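Aureochrome1 (Vaucheria frigida, PDB 3UE6) senses blue light through an FMN-binding LOV domain of the PAS family, probably to control transcription. Local coordinates at the interface of chains A and B. Numbering follows the deposited sequence. Chains: chain A/B, Aureochrome1.

Contact 1: the interface of chains A and B. Residues chain A 38, 41-42, 48; chain B 130-132, 143.
A:Leu41, on helix 36-43, packs into the forked end of B:Leu132 on strand 122-133 of the partner, laying an N-terminal helix of one LOV domain on the beta-sheet of the other. LOV domains belong to the PAS family, whose beta-sheet is a common docking surface. The deposited assembly holds two copies, but the structure alone does not show that this pairing operates in the cell.

Aliphatic packing carries most of the patch. The two leucine side chains cross obliquely, and B:Leu132 CD2 comes to 3.4 Å from A:Leu41 CB, low on the side chain. B:Leu132 CD1 lies beside A:Leu41 CD1 at 3.8 Å. The latter methyl also touches the neighbouring strand 139-149, where B:Val143 CG1 is 3.5 Å from A:Leu41 CD1, with B:Val143 CG2 a little farther off. Thus A:Leu41 spans two strands. Its chi1 of -64° sets CG beside its own backbone N, and the extended chi2 of 174° carries CD1 toward B:Val143. One turn earlier, A:Val38 CG1 meets the methyl CB of B:Ala130 at 3.7 Å.

The aromatic contribution is slighter. A:Phe48, at the start of strand 48-52, brings the far end of its ring to B:Leu132, with CZ 3.9 Å from B:Leu132 CD1; the two side chains cross at about a right angle. Within chain A, A:Leu41 CD2 lies over one face of this ring, toward its rim, and so joins helix and strand behind the contact.

Polar groups line the other flank. A:Gln42 is extended beyond CG and crosses B:Leu132 at about a right angle, its CG methylene 3.8 Å from B:Leu132 CD2. The amide NE2 then passes B:Gly131, standing 3.7 Å from B:Gly131 O, the backbone carbonyl oxygen, too far for a hydrogen bond. NE2 also brushes B:Ala130 CB.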
# COMPACT_ATOMS: atom_id res chain seq x y z
N VAL A 38 0.25 -4.03 3.95
CA VAL A 38 -1.14 -4.45 4.04
C VAL A 38 -1.73 -4.15 5.41
O VAL A 38 -2.86 -3.70 5.53
CB VAL A 38 -1.27 -5.95 3.73
CG1 VAL A 38 -2.73 -6.39 3.85
CG2 VAL A 38 -0.72 -6.26 2.34
N LEU A 41 -2.45 -0.46 5.54
CA LEU A 41 -3.55 -0.00 4.69
C LEU A 41 -4.91 -0.44 5.22
O LEU A 41 -5.94 0.11 4.84
CB LEU A 41 -3.35 -0.49 3.26
CG LEU A 41 -2.12 0.04 2.51
CD1 LEU A 41 -1.97 -0.65 1.16
CD2 LEU A 41 -2.18 1.55 2.35
N GLN A 42 -4.91 -1.44 6.10
CA GLN A 42 -6.16 -1.95 6.66
C GLN A 42 -6.53 -1.28 7.98
O GLN A 42 -7.69 -1.28 8.37
CB GLN A 42 -6.08 -3.47 6.82
CG GLN A 42 -6.08 -4.23 5.51
CD GLN A 42 -6.00 -5.73 5.71
OE1 GLN A 42 -5.18 -6.22 6.49
NE2 GLN A 42 -6.85 -6.46 5.01
N PHE A 48 -5.23 7.07 3.05
CA PHE A 48 -3.81 6.82 2.90
C PHE A 48 -3.23 7.42 1.64
O PHE A 48 -3.96 7.84 0.74
CB PHE A 48 -3.52 5.31 2.95
CG PHE A 48 -4.12 4.55 1.80
CD1 PHE A 48 -3.41 4.38 0.62
CD2 PHE A 48 -5.38 3.99 1.90
CE1 PHE A 48 -3.96 3.67 -0.45
CE2 PHE A 48 -5.94 3.28 0.84
CZ PHE A 48 -5.22 3.12 -0.33
N ALA B 130 -5.64 -8.40 -0.58
CA ALA B 130 -6.40 -7.97 0.57
C ALA B 130 -7.30 -6.80 0.17
O ALA B 130 -6.90 -5.96 -0.63
CB ALA B 130 -5.48 -7.58 1.71
N GLY B 131 -8.50 -6.77 0.73
CA GLY B 131 -9.42 -5.68 0.48
C GLY B 131 -9.21 -4.55 1.47
O GLY B 131 -9.10 -4.78 2.68
N LEU B 132 -9.15 -3.32 0.95
CA LEU B 132 -8.99 -2.15 1.79
C LEU B 132 -10.34 -1.48 2.05
O LEU B 132 -10.91 -0.85 1.16
CB LEU B 132 -8.00 -1.17 1.15
CG LEU B 132 -6.62 -1.77 0.88
CD1 LEU B 132 -5.67 -0.75 0.26
CD2 LEU B 132 -6.03 -2.35 2.16
N VAL B 143 -5.17 -4.25 -2.36
CA VAL B 143 -3.72 -4.36 -2.51
C VAL B 143 -3.36 -5.74 -3.03
O VAL B 143 -3.93 -6.74 -2.60
CB VAL B 143 -2.95 -4.16 -1.20
CG1 VAL B 143 -1.86 -3.12 -1.38
CG2 VAL B 143 -3.89 -3.78 -0.07

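Contact 2: the interface of chains A and B. Residues chain A 32-33, 35, 38, 42; chain B 108, 128, 130, 145.
The phenyl ring of B:Phe128 receives chain A around its rim and over one face. At its edge, in plane, lies the carboxylate oxygen OD2 of A:Asp32, nearest to CE2; the carboxylate is turned 59° from the ring. A:Asp32 is poorly ordered, so this approach is doubtful in detail. A:Pro33, also poorly ordered, stands above one face toward the rim, with CG 4.0 Å from B:Phe128 CD2. On the same side of the plane, A:Tyr35 slides past B:Phe128 in the opposite direction, its CD2 at 4.2 Å from B:Phe128 CD1. The phenol ring of A:Tyr35 in turn rests on B:Val145, whose CG1 lies beneath the phenol end at 3.8 Å from A:Tyr35 CZ and equally near OH. That methyl is anti to the backbone N of B:Val145 (chi1 177°), which points it out of the sheet toward the tyrosine.

Aliphatic contact continues at the CE1 and CD1 side of the phenyl ring, where A:Val38 meets the rim with both methyls, each lying to the side of the ring plane that A:Pro33 and A:Tyr35 also occupy. CG1 is 3.8 Å from B:Phe128 CE1 and CG2 3.9 Å from the same B:Phe128 CE1, so both branches of the valine share one corner of the ring.

A polar link lies on the far flank. A:Gln42 NE2 donates a weak hydrogen bond, 3.3 Å long but nearly straight, to the carboxylate oxygen OD2 of B:Asp108. The two side chains come from opposite directions, with amide and carboxylate planes 43° apart. A:Asp32 and B:Asp108 have their carboxylates near each other without contact, which might slightly disfavour charge on both.

In the fold, the segment leading into helix 36-43, and the helix itself, lie across strands 122-133 and 139-149 of the partner's LOV sheet, while B:Asp108 sits in a loop following a helix and flanks the sheet surface.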
# COMPACT_ATOMS: atom_id res chain seq x y z
N ASP A 32 -0.29 -17.58 6.02
CA ASP A 32 -0.64 -16.30 5.43
C ASP A 32 0.25 -15.20 6.02
O ASP A 32 0.29 -15.01 7.23
CB ASP A 32 -2.12 -15.99 5.68
CG ASP A 32 -2.84 -15.53 4.42
OD1 ASP A 32 -3.02 -16.36 3.51
OD2 ASP A 32 -3.22 -14.35 4.36
N PRO A 33 0.96 -14.48 5.14
CA PRO A 33 2.06 -13.60 5.55
C PRO A 33 1.62 -12.38 6.35
O PRO A 33 0.46 -11.99 6.33
CB PRO A 33 2.65 -13.15 4.21
CG PRO A 33 1.51 -13.20 3.27
CD PRO A 33 0.69 -14.38 3.70
N TYR A 35 2.32 -8.36 6.47
CA TYR A 35 2.75 -7.39 5.47
C TYR A 35 2.64 -5.95 5.95
O TYR A 35 1.55 -5.39 6.00
CB TYR A 35 1.99 -7.59 4.16
CG TYR A 35 2.72 -8.49 3.20
CD1 TYR A 35 4.06 -8.29 2.93
CD2 TYR A 35 2.08 -9.55 2.57
CE1 TYR A 35 4.75 -9.11 2.06
CE2 TYR A 35 2.75 -10.38 1.70
CZ TYR A 35 4.09 -10.16 1.45
OH TYR A 35 4.77 -10.98 0.58
N VAL A 38 0.25 -4.03 3.95
CA VAL A 38 -1.14 -4.45 4.04
C VAL A 38 -1.73 -4.15 5.41
O VAL A 38 -2.86 -3.70 5.53
CB VAL A 38 -1.27 -5.95 3.73
CG1 VAL A 38 -2.73 -6.39 3.85
CG2 VAL A 38 -0.72 -6.26 2.34
N GLN A 42 -4.91 -1.44 6.10
CA GLN A 42 -6.16 -1.95 6.66
C GLN A 42 -6.53 -1.28 7.98
O GLN A 42 -7.69 -1.28 8.37
CB GLN A 42 -6.08 -3.47 6.82
CG GLN A 42 -6.08 -4.23 5.51
CD GLN A 42 -6.00 -5.73 5.71
OE1 GLN A 42 -5.18 -6.22 6.49
NE2 GLN A 42 -6.85 -6.46 5.01
N ASP B 108 -8.85 -12.11 2.66
CA ASP B 108 -7.44 -12.11 2.28
C ASP B 108 -6.93 -13.52 2.02
O ASP B 108 -7.12 -14.42 2.85
CB ASP B 108 -6.59 -11.46 3.37
CG ASP B 108 -7.13 -10.11 3.81
OD1 ASP B 108 -7.71 -9.39 2.98
OD2 ASP B 108 -6.96 -9.77 5.01
N PHE B 128 -0.60 -12.23 -3.06
CA PHE B 128 -1.47 -11.97 -1.92
C PHE B 128 -2.43 -10.81 -2.19
O PHE B 128 -2.00 -9.71 -2.55
CB PHE B 128 -0.62 -11.68 -0.68
CG PHE B 128 -1.43 -11.34 0.54
CD1 PHE B 128 -1.69 -10.02 0.88
CD2 PHE B 128 -1.93 -12.34 1.36
CE1 PHE B 128 -2.42 -9.70 2.01
CE2 PHE B 128 -2.67 -12.03 2.49
CZ PHE B 128 -2.91 -10.71 2.81
N ALA B 130 -5.64 -8.40 -0.58
CA ALA B 130 -6.40 -7.97 0.57
C ALA B 130 -7.30 -6.80 0.17
O ALA B 130 -6.90 -5.96 -0.63
CB ALA B 130 -5.48 -7.58 1.71
N VAL B 145 0.13 -8.02 -3.66
CA VAL B 145 1.57 -8.15 -3.50
C VAL B 145 2.07 -9.44 -4.14
O VAL B 145 1.61 -10.53 -3.81
CB VAL B 145 1.97 -8.10 -2.02
CG1 VAL B 145 3.47 -8.31 -1.86
CG2 VAL B 145 1.55 -6.77 -1.40

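Contacts 1 and 2 are neighbouring parts of one interface, with C-alpha centres about 8 Å apart. They share A:Val38, A:Gln42 and B:Ala130, and both set chain A against strands 122-133 and 139-149 of chain B, contact 2 reaching the second strand through A:Tyr35. Contact 1 adds A:Leu41 and reaches strand 48-52; contact 2 adds A:Asp32, A:Pro33 and A:Tyr35, before the helix, and B:Asp108. Together they may set how the helix lies on the sheet. The whole interface is not an exact two-fold. If this pairing occurs in solution, changes in the LOV sheet could be passed to the partner's N-terminal region.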